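Local structure of extracellular solute-binding protein, family 5 (Chelativorans sp., 6WM6) at residues D447-G452 against Q481-F486; V272-P277 against L541-N546; D342-N347 against Q529-L534. The protein binds EDTA and related aminopolycarboxylates in the periplasm, probably delivering them to an ABC transporter for uptake. All coordinates share one frame; numbering follows the deposited sequence.

Contact 1. Residues D447-G452 against Q481-F486. With SO4 (sulfate ion), chain C.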
ATOM      1  N   ASP A 447     -12.912   0.549   7.290  1.00 24.93           N
ATOM      2  CA  ASP A 447     -13.867  -0.529   7.034  1.00 31.64           C
ATOM      3  C   ASP A 447     -15.195  -0.289   7.744  1.00 26.41           C
ATOM      4  O   ASP A 447     -16.255  -0.747   7.272  1.00 27.25           O
ATOM      5  CB  ASP A 447     -13.291  -1.860   7.534  1.00 36.38           C
ATOM      6  CG  ASP A 447     -12.434  -2.560   6.499  1.00 58.85           C
ATOM      7  OD1 ASP A 447     -12.352  -2.071   5.351  1.00 56.93           O
ATOM      8  OD2 ASP A 447     -11.846  -3.611   6.839  1.00 52.71           O
ATOM      9  N   TYR A 448     -15.164   0.386   8.886  1.00 23.61           N
ATOM     10  CA  TYR A 448     -16.358   0.575   9.706  1.00 22.17           C
ATOM     11  C   TYR A 448     -17.024   1.937   9.482  1.00 21.91           C
ATOM     12  O   TYR A 448     -18.027   2.231  10.139  1.00 22.51           O
ATOM     13  CB  TYR A 448     -16.017   0.384  11.176  1.00 24.81           C
ATOM     14  CG  TYR A 448     -15.632  -1.050  11.519  1.00 33.35           C
ATOM     15  CD1 TYR A 448     -16.220  -2.120  10.855  1.00 52.51           C
ATOM     16  CD2 TYR A 448     -14.682  -1.326  12.493  1.00 50.58           C
ATOM     17  CE1 TYR A 448     -15.881  -3.426  11.154  1.00 52.53           C
ATOM     18  CE2 TYR A 448     -14.333  -2.634  12.798  1.00 59.03           C
ATOM     19  CZ  TYR A 448     -14.939  -3.677  12.123  1.00 60.49           C
ATOM     20  OH  TYR A 448     -14.607  -4.979  12.414  1.00 67.59           O
ATOM     21  N   LEU A 449     -16.527   2.752   8.556  1.00 20.32           N
ATOM     22  CA  LEU A 449     -17.196   4.014   8.263  1.00 20.20           C
ATOM     23  C   LEU A 449     -18.595   3.759   7.716  1.00 21.11           C
ATOM     24  O   LEU A 449     -18.825   2.824   6.937  1.00 22.34           O
ATOM     25  CB  LEU A 449     -16.400   4.829   7.240  1.00 22.66           C
ATOM     26  CG  LEU A 449     -15.076   5.412   7.711  1.00 19.89           C
ATOM     27  CD1 LEU A 449     -14.280   5.944   6.523  1.00 23.71           C
ATOM     28  CD2 LEU A 449     -15.294   6.508   8.741  1.00 22.68           C
ATOM     29  N   LEU A 450     -19.532   4.617   8.109  1.00 19.37           N
ATOM     30  CA  LEU A 450     -20.899   4.610   7.611  1.00 20.76           C
ATOM     31  C   LEU A 450     -21.283   6.037   7.235  1.00 23.50           C
ATOM     32  O   LEU A 450     -20.782   7.000   7.821  1.00 22.29           O
ATOM     33  CB  LEU A 450     -21.879   4.133   8.683  1.00 22.84           C
ATOM     34  CG  LEU A 450     -21.626   2.734   9.235  1.00 24.47           C
ATOM     35  CD1 LEU A 450     -22.455   2.542  10.501  1.00 27.87           C
ATOM     36  CD2 LEU A 450     -21.954   1.675   8.211  1.00 26.01           C
ATOM     37  N   SER A 451     -22.219   6.166   6.289  1.00 23.51           N
ATOM     38  CA  SER A 451     -22.694   7.503   5.947  1.00 24.22           C
ATOM     39  C   SER A 451     -23.152   8.251   7.187  1.00 25.39           C
ATOM     40  O   SER A 451     -23.067   9.485   7.237  1.00 26.29           O
ATOM     41  CB  SER A 451     -23.831   7.431   4.942  1.00 29.74           C
ATOM     42  OG  SER A 451     -23.399   6.911   3.712  1.00 39.61           O
ATOM     43  N   GLY A 452     -23.659   7.535   8.182  1.00 23.11           N
ATOM     44  CA  GLY A 452     -24.187   8.136   9.372  1.00 23.94           C
ATOM     45  C   GLY A 452     -23.316   8.272  10.590  1.00 24.73           C
ATOM     46  O   GLY A 452     -23.801   8.812  11.586  1.00 28.10           O
ATOM     47  N   GLN A 481     -13.344   1.472  -1.791  0.52 21.97           N
ATOM     48  CA  GLN A 481     -12.709   2.537  -1.020  0.52 25.83           C
ATOM     49  C   GLN A 481     -13.265   3.927  -1.329  0.52 16.40           C
ATOM     50  O   GLN A 481     -12.593   4.921  -1.052  0.52 24.92           O
ATOM     51  CB  GLN A 481     -11.188   2.487  -1.197  0.52 24.93           C
ATOM     52  CG  GLN A 481     -10.573   1.176  -0.698  0.52 33.23           C
ATOM     53  CD  GLN A 481      -9.069   1.098  -0.892  0.52 39.28           C
ATOM     54  OE1 GLN A 481      -8.522   1.635  -1.858  0.52 35.39           O
ATOM     55  NE2 GLN A 481      -8.393   0.421   0.030  0.52 40.25           N
ATOM     56  N   ASN A 482     -14.513   4.034  -1.812  1.00 21.01           N
ATOM     57  CA  ASN A 482     -15.104   5.361  -2.063  1.00 19.22           C
ATOM     58  C   ASN A 482     -15.909   5.739  -0.823  1.00 19.71           C
ATOM     59  O   ASN A 482     -17.140   5.768  -0.812  1.00 22.74           O
ATOM     60  CB  ASN A 482     -15.977   5.389  -3.309  1.00 19.27           C
ATOM     61  CG  ASN A 482     -16.488   6.777  -3.654  1.00 20.50           C
ATOM     62  OD1 ASN A 482     -16.188   7.776  -2.989  1.00 20.79           O
ATOM     63  ND2 ASN A 482     -17.258   6.850  -4.726  1.00 23.62           N
ATOM     64  N   TYR A 483     -15.180   6.034   0.252  1.00 18.36           N
ATOM     65  CA  TYR A 483     -15.805   6.314   1.541  1.00 18.83           C
ATOM     66  C   TYR A 483     -16.449   7.682   1.624  1.00 19.23           C
ATOM     67  O   TYR A 483     -17.342   7.887   2.439  1.00 20.86           O
ATOM     68  CB  TYR A 483     -14.740   6.242   2.636  1.00 19.64           C
ATOM     69  CG  TYR A 483     -13.974   4.948   2.693  1.00 21.69           C
ATOM     70  CD1 TYR A 483     -14.627   3.769   3.004  1.00 23.58           C
ATOM     71  CD2 TYR A 483     -12.616   4.904   2.458  1.00 23.36           C
ATOM     72  CE1 TYR A 483     -13.940   2.566   3.073  1.00 25.69           C
ATOM     73  CE2 TYR A 483     -11.915   3.697   2.521  1.00 27.14           C
ATOM     74  CZ  TYR A 483     -12.598   2.543   2.826  1.00 28.18           C
ATOM     75  OH  TYR A 483     -11.932   1.326   2.894  1.00 39.12           O
ATOM     76  N   PHE A 484     -16.009   8.624   0.799  1.00 17.41           N
ATOM     77  CA  PHE A 484     -16.359  10.032   0.975  1.00 16.88           C
ATOM     78  C   PHE A 484     -17.325  10.534  -0.077  1.00 20.19           C
ATOM     79  O   PHE A 484     -17.687  11.710  -0.053  1.00 21.71           O
ATOM     80  CB  PHE A 484     -15.075  10.856   1.096  1.00 18.54           C
ATOM     81  CG  PHE A 484     -14.133  10.234   2.097  1.00 16.91           C
ATOM     82  CD1 PHE A 484     -14.537  10.095   3.397  1.00 17.61           C
ATOM     83  CD2 PHE A 484     -12.914   9.713   1.706  1.00 18.29           C
ATOM     84  CE1 PHE A 484     -13.740   9.462   4.331  1.00 18.06           C
ATOM     85  CE2 PHE A 484     -12.080   9.090   2.636  1.00 17.94           C
ATOM     86  CZ  PHE A 484     -12.523   8.958   3.960  1.00 17.44           C
ATOM     87  N   GLY A 485     -17.800   9.654  -0.961  1.00 19.29           N
ATOM     88  CA  GLY A 485     -18.966   9.960  -1.759  1.00 20.51           C
ATOM     89  C   GLY A 485     -18.728  10.615  -3.103  1.00 19.88           C
ATOM     90  O   GLY A 485     -19.598  11.339  -3.576  1.00 20.76           O
ATOM     91  N   PHE A 486     -17.583  10.366  -3.740  1.00 20.53           N
ATOM     92  CA  PHE A 486     -17.403  10.828  -5.114  1.00 20.06           C
ATOM     93  C   PHE A 486     -18.470  10.176  -5.977  1.00 20.14           C
ATOM     94  O   PHE A 486     -18.799   8.994  -5.816  1.00 22.12           O
ATOM     95  CB  PHE A 486     -15.996  10.518  -5.629  1.00 21.26           C
ATOM     96  CG  PHE A 486     -14.924  11.348  -4.966  1.00 18.18           C
ATOM     97  CD1 PHE A 486     -14.647  12.632  -5.399  1.00 18.15           C
ATOM     98  CD2 PHE A 486     -14.229  10.843  -3.896  1.00 21.45           C
ATOM     99  CE1 PHE A 486     -13.681  13.401  -4.772  1.00 18.50           C
ATOM    100  CE2 PHE A 486     -13.264  11.597  -3.262  1.00 21.62           C
ATOM    101  CZ  PHE A 486     -13.000  12.885  -3.708  1.00 20.00           C
TER
HETATM  102  S   SO4 C 602      -5.138  -1.618  -0.122  1.00 23.24           S
HETATM  103  O1  SO4 C 602      -4.176  -2.439  -0.857  1.00 31.75           O
HETATM  104  O2  SO4 C 602      -5.505  -2.319   1.105  1.00 51.60           O
HETATM  105  O3  SO4 C 602      -4.511  -0.343   0.240  1.00 30.23           O
HETATM  106  O4  SO4 C 602      -6.322  -1.410  -0.942  1.00 39.57           O

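Contact 2. Residues V272-P277 against L541-N546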
ATOM      1  N   VAL A 272      14.672  -9.718  18.178  1.00 19.53           N
ATOM      2  CA  VAL A 272      14.527  -9.590  16.735  1.00 19.15           C
ATOM      3  C   VAL A 272      15.731  -8.803  16.249  1.00 17.59           C
ATOM      4  O   VAL A 272      16.409  -8.110  17.022  1.00 18.65           O
ATOM      5  CB  VAL A 272      13.223  -8.883  16.326  1.00 18.80           C
ATOM      6  CG1 VAL A 272      12.004  -9.605  16.880  1.00 22.69           C
ATOM      7  CG2 VAL A 272      13.232  -7.421  16.759  1.00 18.39           C
ATOM      8  N   ASP A 273      15.993  -8.909  14.945  1.00 17.62           N
ATOM      9  CA  ASP A 273      17.087  -8.196  14.308  1.00 16.48           C
ATOM     10  C   ASP A 273      16.645  -7.088  13.360  1.00 16.97           C
ATOM     11  O   ASP A 273      17.500  -6.298  12.928  1.00 16.76           O
ATOM     12  CB  ASP A 273      17.948  -9.186  13.516  1.00 18.21           C
ATOM     13  CG  ASP A 273      18.359 -10.382  14.330  1.00 21.51           C
ATOM     14  OD1 ASP A 273      18.999 -10.183  15.367  1.00 23.37           O
ATOM     15  OD2 ASP A 273      18.034 -11.510  13.938  1.00 23.50           O
ATOM     16  N   VAL A 274      15.363  -7.034  13.016  1.00 16.35           N
ATOM     17  CA  VAL A 274      14.818  -6.068  12.066  1.00 16.69           C
ATOM     18  C   VAL A 274      13.412  -5.720  12.533  1.00 16.77           C
ATOM     19  O   VAL A 274      12.629  -6.616  12.877  1.00 16.88           O
ATOM     20  CB  VAL A 274      14.694  -6.640  10.648  1.00 16.20           C
ATOM     21  CG1 VAL A 274      14.263  -5.544   9.655  1.00 16.97           C
ATOM     22  CG2 VAL A 274      15.981  -7.300  10.211  1.00 18.49           C
ATOM     23  N   ILE A 275      13.083  -4.436  12.500  1.00 17.00           N
ATOM     24  CA  ILE A 275      11.720  -3.965  12.726  1.00 16.10           C
ATOM     25  C   ILE A 275      11.374  -2.973  11.621  1.00 16.59           C
ATOM     26  O   ILE A 275      12.257  -2.307  11.065  1.00 16.89           O
ATOM     27  CB  ILE A 275      11.524  -3.367  14.126  1.00 17.52           C
ATOM     28  CG1 ILE A 275      12.314  -2.070  14.310  1.00 19.08           C
ATOM     29  CG2 ILE A 275      11.932  -4.390  15.196  1.00 18.08           C
ATOM     30  CD1 ILE A 275      12.018  -1.354  15.609  1.00 19.60           C
ATOM     31  N   TYR A 276      10.081  -2.844  11.334  1.00 16.34           N
ATOM     32  CA  TYR A 276       9.579  -1.944  10.273  1.00 16.62           C
ATOM     33  C   TYR A 276       8.274  -1.310  10.741  1.00 17.07           C
ATOM     34  O   TYR A 276       7.215  -1.482  10.125  1.00 20.83           O
ATOM     35  CB  TYR A 276       9.400  -2.727   8.974  1.00 17.25           C
ATOM     36  CG  TYR A 276       9.251  -1.908   7.703  1.00 17.14           C
ATOM     37  CD1 TYR A 276      10.220  -1.017   7.313  1.00 16.38           C
ATOM     38  CD2 TYR A 276       8.161  -2.089   6.861  1.00 15.98           C
ATOM     39  CE1 TYR A 276      10.130  -0.314   6.104  1.00 15.73           C
ATOM     40  CE2 TYR A 276       8.042  -1.377   5.674  1.00 16.20           C
ATOM     41  CZ  TYR A 276       9.018  -0.492   5.324  1.00 16.27           C
ATOM     42  OH  TYR A 276       8.915   0.189   4.131  1.00 17.18           O
ATOM     43  N   PRO A 277       8.320  -0.546  11.825  1.00 19.68           N
ATOM     44  CA  PRO A 277       7.076  -0.002  12.389  1.00 21.73           C
ATOM     45  C   PRO A 277       6.478   1.071  11.501  1.00 22.34           C
ATOM     46  O   PRO A 277       7.179   1.797  10.789  1.00 21.79           O
ATOM     47  CB  PRO A 277       7.526   0.592  13.727  1.00 25.95           C
ATOM     48  CG  PRO A 277       8.965   0.955  13.508  1.00 23.40           C
ATOM     49  CD  PRO A 277       9.499  -0.179  12.628  1.00 19.91           C
ATOM     50  N   LEU A 541      23.160  -7.627   5.442  1.00 16.43           N
ATOM     51  CA  LEU A 541      23.437  -7.013   4.151  1.00 17.63           C
ATOM     52  C   LEU A 541      22.301  -7.282   3.180  1.00 16.34           C
ATOM     53  O   LEU A 541      21.598  -8.285   3.278  1.00 17.33           O
ATOM     54  CB  LEU A 541      24.726  -7.585   3.564  1.00 18.88           C
ATOM     55  CG  LEU A 541      25.991  -7.420   4.417  1.00 19.67           C
ATOM     56  CD1 LEU A 541      27.181  -8.067   3.707  1.00 23.01           C
ATOM     57  CD2 LEU A 541      26.250  -5.967   4.734  1.00 23.18           C
ATOM     58  N   ASN A 542      22.137  -6.365   2.234  1.00 15.92           N
ATOM     59  CA  ASN A 542      21.136  -6.360   1.166  1.00 15.98           C
ATOM     60  C   ASN A 542      19.741  -6.146   1.697  1.00 16.27           C
ATOM     61  O   ASN A 542      18.762  -6.359   0.974  1.00 17.59           O
ATOM     62  CB  ASN A 542      21.245  -7.578   0.254  1.00 17.80           C
ATOM     63  CG  ASN A 542      22.606  -7.670  -0.387  1.00 18.04           C
ATOM     64  OD1 ASN A 542      23.120  -6.675  -0.881  1.00 19.46           O
ATOM     65  ND2 ASN A 542      23.200  -8.834  -0.331  1.00 21.41           N
ATOM     66  N   LEU A 543      19.614  -5.702   2.931  1.00 16.29           N
ATOM     67  CA  LEU A 543      18.348  -5.322   3.538  1.00 15.40           C
ATOM     68  C   LEU A 543      18.179  -3.823   3.361  1.00 14.57           C
ATOM     69  O   LEU A 543      18.991  -3.025   3.874  1.00 15.46           O
ATOM     70  CB  LEU A 543      18.372  -5.707   5.020  1.00 15.96           C
ATOM     71  CG  LEU A 543      17.184  -5.204   5.846  1.00 16.34           C
ATOM     72  CD1 LEU A 543      15.860  -5.781   5.397  1.00 17.23           C
ATOM     73  CD2 LEU A 543      17.451  -5.508   7.328  1.00 18.45           C
ATOM     74  N   ARG A 544      17.114  -3.440   2.664  1.00 14.81           N
ATOM     75  CA  ARG A 544      16.913  -2.026   2.428  1.00 14.62           C
ATOM     76  C   ARG A 544      15.435  -1.724   2.400  1.00 14.55           C
ATOM     77  O   ARG A 544      14.589  -2.583   2.143  1.00 15.76           O
ATOM     78  CB  ARG A 544      17.601  -1.563   1.141  1.00 14.72           C
ATOM     79  CG  ARG A 544      16.984  -2.128  -0.157  1.00 15.01           C
ATOM     80  CD  ARG A 544      17.732  -1.641  -1.390  1.00 15.72           C
ATOM     81  NE  ARG A 544      19.101  -2.139  -1.384  1.00 15.42           N
ATOM     82  CZ  ARG A 544      19.512  -3.268  -1.927  1.00 16.13           C
ATOM     83  NH1 ARG A 544      18.673  -4.076  -2.533  1.00 16.49           N
ATOM     84  NH2 ARG A 544      20.797  -3.597  -1.846  1.00 18.93           N
ATOM     85  N   ASP A 545      15.135  -0.460   2.621  1.00 15.55           N
ATOM     86  CA  ASP A 545      13.757  -0.023   2.525  1.00 14.63           C
ATOM     87  C   ASP A 545      13.277  -0.162   1.088  1.00 15.74           C
ATOM     88  O   ASP A 545      14.020   0.048   0.133  1.00 16.59           O
ATOM     89  CB  ASP A 545      13.616   1.425   2.978  1.00 15.13           C
ATOM     90  CG  ASP A 545      12.184   1.842   3.225  1.00 16.35           C
ATOM     91  OD1 ASP A 545      11.296   0.972   3.365  1.00 16.73           O
ATOM     92  OD2 ASP A 545      11.968   3.078   3.274  1.00 17.95           O
ATOM     93  N   ASN A 546      12.015  -0.515   0.945  1.00 15.44           N
ATOM     94  CA  ASN A 546      11.326  -0.588  -0.343  1.00 14.87           C
ATOM     95  C   ASN A 546      10.012   0.082  -0.014  1.00 17.42           C
ATOM     96  O   ASN A 546       9.085  -0.575   0.460  1.00 16.88           O
ATOM     97  CB  ASN A 546      11.187  -2.041  -0.765  1.00 15.51           C
ATOM     98  CG  ASN A 546      10.663  -2.196  -2.173  1.00 16.10           C
ATOM     99  OD1 ASN A 546      10.883  -1.335  -3.018  1.00 16.38           O
ATOM    100  ND2 ASN A 546       9.975  -3.298  -2.442  1.00 16.00           N
TER

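Contact 3. Residues D342-N347 against Q529-L534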
ATOM      1  N   ASP A 342       8.098  18.306  10.178  1.00 20.07           N
ATOM      2  CA  ASP A 342       9.317  19.082   9.987  1.00 20.96           C
ATOM      3  C   ASP A 342      10.301  19.004  11.157  1.00 22.38           C
ATOM      4  O   ASP A 342      11.507  19.184  10.908  1.00 26.63           O
ATOM      5  CB  ASP A 342       9.002  20.556   9.685  1.00 22.35           C
ATOM      6  CG  ASP A 342       8.239  20.767   8.375  1.00 21.52           C
ATOM      7  OD1 ASP A 342       8.139  19.820   7.566  1.00 21.88           O
ATOM      8  OD2 ASP A 342       7.765  21.903   8.175  1.00 24.11           O
ATOM      9  N   PRO A 343       9.890  18.781  12.406  1.00 21.99           N
ATOM     10  CA  PRO A 343      10.891  18.754  13.486  1.00 24.01           C
ATOM     11  C   PRO A 343      11.900  17.626  13.363  1.00 27.23           C
ATOM     12  O   PRO A 343      12.996  17.744  13.926  1.00 29.99           O
ATOM     13  CB  PRO A 343      10.040  18.616  14.754  1.00 25.17           C
ATOM     14  CG  PRO A 343       8.748  19.254  14.398  1.00 25.69           C
ATOM     15  CD  PRO A 343       8.516  18.819  12.948  1.00 24.28           C
ATOM     16  N   TYR A 344      11.587  16.547  12.650  1.00 22.46           N
ATOM     17  CA  TYR A 344      12.499  15.418  12.548  1.00 25.78           C
ATOM     18  C   TYR A 344      12.654  14.874  11.132  1.00 27.49           C
ATOM     19  O   TYR A 344      13.438  13.943  10.933  1.00 28.56           O
ATOM     20  CB  TYR A 344      12.094  14.283  13.507  1.00 25.90           C
ATOM     21  CG  TYR A 344      10.848  13.495  13.177  1.00 25.20           C
ATOM     22  CD1 TYR A 344       9.578  14.060  13.295  1.00 27.43           C
ATOM     23  CD2 TYR A 344      10.925  12.162  12.772  1.00 27.65           C
ATOM     24  CE1 TYR A 344       8.431  13.323  13.012  1.00 28.92           C
ATOM     25  CE2 TYR A 344       9.795  11.443  12.485  1.00 27.73           C
ATOM     26  CZ  TYR A 344       8.551  12.008  12.603  1.00 27.59           C
ATOM     27  OH  TYR A 344       7.428  11.260  12.312  1.00 34.93           O
ATOM     28  N   LEU A 345      11.969  15.447  10.152  1.00 24.02           N
ATOM     29  CA  LEU A 345      12.050  15.017   8.759  1.00 23.11           C
ATOM     30  C   LEU A 345      12.390  16.233   7.913  1.00 24.53           C
ATOM     31  O   LEU A 345      11.609  17.191   7.880  1.00 27.25           O
ATOM     32  CB  LEU A 345      10.724  14.431   8.309  1.00 21.06           C
ATOM     33  CG  LEU A 345      10.182  13.253   9.124  1.00 23.19           C
ATOM     34  CD1 LEU A 345       8.776  12.907   8.683  1.00 23.00           C
ATOM     35  CD2 LEU A 345      11.100  12.036   9.001  1.00 26.95           C
ATOM     36  N   ARG A 346      13.541  16.204   7.232  1.00 22.87           N
ATOM     37  CA  ARG A 346      13.995  17.338   6.448  1.00 23.56           C
ATOM     38  C   ARG A 346      13.370  17.335   5.059  1.00 20.34           C
ATOM     39  O   ARG A 346      13.196  16.273   4.442  1.00 20.89           O
ATOM     40  CB  ARG A 346      15.522  17.307   6.299  1.00 28.13           C
ATOM     41  N   ASN A 347      12.988  18.513   4.581  1.00 22.60           N
ATOM     42  CA  ASN A 347      12.470  18.699   3.230  1.00 21.62           C
ATOM     43  C   ASN A 347      11.370  17.686   2.930  1.00 20.65           C
ATOM     44  O   ASN A 347      11.346  17.036   1.876  1.00 21.42           O
ATOM     45  CB  ASN A 347      13.605  18.614   2.199  1.00 23.30           C
ATOM     46  CG  ASN A 347      14.647  19.719   2.393  1.00 28.85           C
ATOM     47  OD1 ASN A 347      15.844  19.450   2.377  1.00 41.76           O
ATOM     48  ND2 ASN A 347      14.185  20.937   2.588  1.00 30.56           N
ATOM     49  N   GLN A 529       2.983  12.248   2.855  1.00 15.82           N
ATOM     50  CA  GLN A 529       3.344  10.835   2.937  1.00 14.96           C
ATOM     51  C   GLN A 529       3.844  10.449   4.318  1.00 14.71           C
ATOM     52  O   GLN A 529       4.595  11.182   4.970  1.00 16.50           O
ATOM     53  CB  GLN A 529       4.447  10.556   1.914  1.00 14.52           C
ATOM     54  CG  GLN A 529       3.979  10.539   0.456  1.00 15.33           C
ATOM     55  CD  GLN A 529       5.138  10.726  -0.467  1.00 14.46           C
ATOM     56  OE1 GLN A 529       5.554  11.850  -0.740  1.00 16.39           O
ATOM     57  NE2 GLN A 529       5.640   9.624  -0.997  1.00 15.44           N
ATOM     58  N   LEU A 530       3.464   9.253   4.762  1.00 15.27           N
ATOM     59  CA  LEU A 530       4.007   8.715   5.988  1.00 14.45           C
ATOM     60  C   LEU A 530       5.487   8.410   5.816  1.00 16.00           C
ATOM     61  O   LEU A 530       5.915   7.978   4.751  1.00 16.90           O
ATOM     62  CB  LEU A 530       3.297   7.418   6.385  1.00 17.25           C
ATOM     63  CG  LEU A 530       1.916   7.548   7.029  1.00 17.06           C
ATOM     64  CD1 LEU A 530       0.865   8.096   6.105  1.00 19.14           C
ATOM     65  CD2 LEU A 530       1.478   6.171   7.546  1.00 20.30           C
ATOM     66  N   PRO A 531       6.282   8.562   6.861  1.00 16.10           N
ATOM     67  CA  PRO A 531       7.662   8.061   6.807  1.00 16.49           C
ATOM     68  C   PRO A 531       7.707   6.574   7.080  1.00 16.73           C
ATOM     69  O   PRO A 531       7.031   6.062   7.966  1.00 18.20           O
ATOM     70  CB  PRO A 531       8.357   8.839   7.932  1.00 18.83           C
ATOM     71  CG  PRO A 531       7.259   9.086   8.936  1.00 22.90           C
ATOM     72  CD  PRO A 531       5.989   9.292   8.120  1.00 19.87           C
ATOM     73  N   THR A 532       8.525   5.879   6.333  1.00 15.25           N
ATOM     74  CA  THR A 532       8.869   4.523   6.700  1.00 16.28           C
ATOM     75  C   THR A 532       9.960   4.540   7.778  1.00 17.27           C
ATOM     76  O   THR A 532      10.626   5.550   8.020  1.00 18.25           O
ATOM     77  CB  THR A 532       9.420   3.747   5.508  1.00 17.19           C
ATOM     78  OG1 THR A 532      10.689   4.326   5.162  1.00 17.24           O
ATOM     79  CG2 THR A 532       8.503   3.785   4.307  1.00 19.13           C
ATOM     80  N   ALA A 533      10.153   3.401   8.430  1.00 16.90           N
ATOM     81  CA  ALA A 533      11.272   3.261   9.358  1.00 18.23           C
ATOM     82  C   ALA A 533      11.697   1.799   9.377  1.00 15.83           C
ATOM     83  O   ALA A 533      11.016   0.954   9.967  1.00 18.49           O
ATOM     84  CB  ALA A 533      10.882   3.734  10.756  1.00 20.93           C
ATOM     85  N   LEU A 534      12.829   1.510   8.765  1.00 15.80           N
ATOM     86  CA  LEU A 534      13.461   0.192   8.813  1.00 15.64           C
ATOM     87  C   LEU A 534      14.640   0.307   9.759  1.00 14.72           C
ATOM     88  O   LEU A 534      15.578   1.048   9.497  1.00 16.53           O
ATOM     89  CB  LEU A 534      13.933  -0.207   7.420  1.00 14.82           C
ATOM     90  CG  LEU A 534      14.549  -1.583   7.268  1.00 16.23           C
ATOM     91  CD1 LEU A 534      13.547  -2.692   7.512  1.00 17.49           C
ATOM     92  CD2 LEU A 534      15.174  -1.691   5.869  1.00 18.84           C
TER

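Contact 1. Residues D447-G452 against Q481-F486
Apolar packing joins the two loops through a single methyl group: CD1 of Leu-449 lies 3.9 Å from CB of Tyr-483 and 4.2 Å from CE1 of Phe-484. Leu-449 and Tyr-483 cross at about a right angle, and the methyl approaches both aromatic rings obliquely, close to the root of the tyrosine ring. With CG of Leu-449 anti to its own carbonyl carbon (chi1 -70°), the branch is carried across to the aromatic pair. The tyrosine's CB, not its ring, sits over the Phe-484 ring, 3.6 Å above its centre. His-457 of strand 456-462 touches both Leu-449 and Phe-484, so the cluster rests on an inner strand of the sheet.

Polar contact across the loops is slight. Asp-447 OD1 and Tyr-483 OH stand 4.2 Å apart, too far for a hydrogen bond, and no other polar pair bridges the segments.

Residues 447-452 link strands 436-439 and 456-462 of the large mixed sheet, whereas 481-486 connect helix 467-474 to helix 489-499; the contact thus packs a strand connection against a helix connection in this family 5 solute-binding protein.

Within 481-486 the hydrogen bonds centre on Asn-482, the middle of an inverse gamma turn. Its OD1 accepts Phe-486 N at 3.0 Å on an in-plane lone pair, while its ND2 gives a fairly straight bond of 2.9 Å to Phe-486 O, with an N-H...O angle of 159°, and a second bond to Leu-476 O. Both ends of the amide are therefore used, which fixes its rotation.

Gln-481, next to Asn-482 in the chain, is extended beyond CG and offers NE2 to sulfate O4 at 2.9 Å in a weak, bent bond. Arg-480 and Gln-549 also bind this sulfate, probably acquired from the crystallisation liquor.

Contact 2. Residues V272-P277 against L541-N546
Tyr-276 OH donates a short hydrogen bond of 2.6 Å to Asp-545 OD1, meeting the oxygen nearly along its C-O axis. The carboxylate oxygen lies at the edge of the phenol ring, near its plane, and also approaches CE1 at 3.2 Å. Ring and carboxylate planes stand 67° apart, so the acid is turned steeply against the ring. Beside this polar pair, Val-274 and Leu-543 reach toward each other tip to tip, CD2 of Leu-543 lying 3.7 Å from CG2 of Val-274 and 3.9 Å from its CG1. Leu-543 swings CG opposite its backbone N (chi1 172°), which brings CD2 up against both valine methyls.

The short strand 274-275 pairs antiparallel with strand 524-537 in the large mixed sheet, and the loop 541-546, following strand 540-541, runs past the side chains of Val-274 and Tyr-276.

In the next shell, Asp-545 OD2 takes hydrogen bonds from Thr-532 OG1 and Asn-301 ND2, so both carboxylate oxygens of this buried acid are engaged; such donors would be expected to favour its charged form. Gln-299 OE1 accepts the backbone N of Asp-545, while Leu-534 packs against Val-274 and Tyr-276.

Contact 3. Residues D342-N347 against Q529-L534
Pro-531 turns its CG toward the ends of Tyr-344 and Leu-345, and both side chains cross it at about a right angle. That CG is the atom that meets them: it lies 4.0 Å from Tyr-344 OH and 4.1 Å from Leu-345 CD1. The leucine methyl also approaches the proline CB, at 4.2 Å, and so lies against the CB-CG side of the pyrrolidine ring.

Tyr-344 and Leu-345 are packed on each other as well. CG of Leu-345 stands 3.8 Å above the centre of the tyrosine ring, covering one face. Tyr-344 holds its ring between the backbone N and the carbonyl carbon (chi1 71°), which lays its face against the leucine and leaves the phenol oxygen at the proline.

The loop 342-347 follows helix 333-340, while Pro-531 belongs to the long strand 524-537 of the mixed sheet; helix 282-290 flanks the tyrosine through Gln-282 and Val-285.

No hydrogen bond joins the two segments. The phenol oxygen bonds instead to Ala-280 O, a link that anchors the end of the ring beside Pro-531. Adhesion between these two segments therefore rests on van der Waals contact over a small, buried surface, with a polar tie beside it from Trp-348 NE1 to Gln-529 O.

Overall arrangement
Contacts 2 and 3 lie side by side, their centres about 17 Å apart, and both reach the mixed sheet in which strands 274-275 and 524-537 are neighbours. They touch directly: Tyr-276 CD1 packs 3.4 Å from Ala-533 O. Contact 1 is remote, centred about 34 Å from contact 2 and 29 Å from contact 3, beside strand 456-462 of that sheet and across the chain's centre from contact 2. Along the chain the pairings enclose one another, 272-277 with 541-546 outermost, then 342-347 with 529-534, then 447-452 with 481-486. In contacts 2 and 3, chain near the C-terminus thus packs against residues far earlier in sequence, whereas contact 1 is local by comparison.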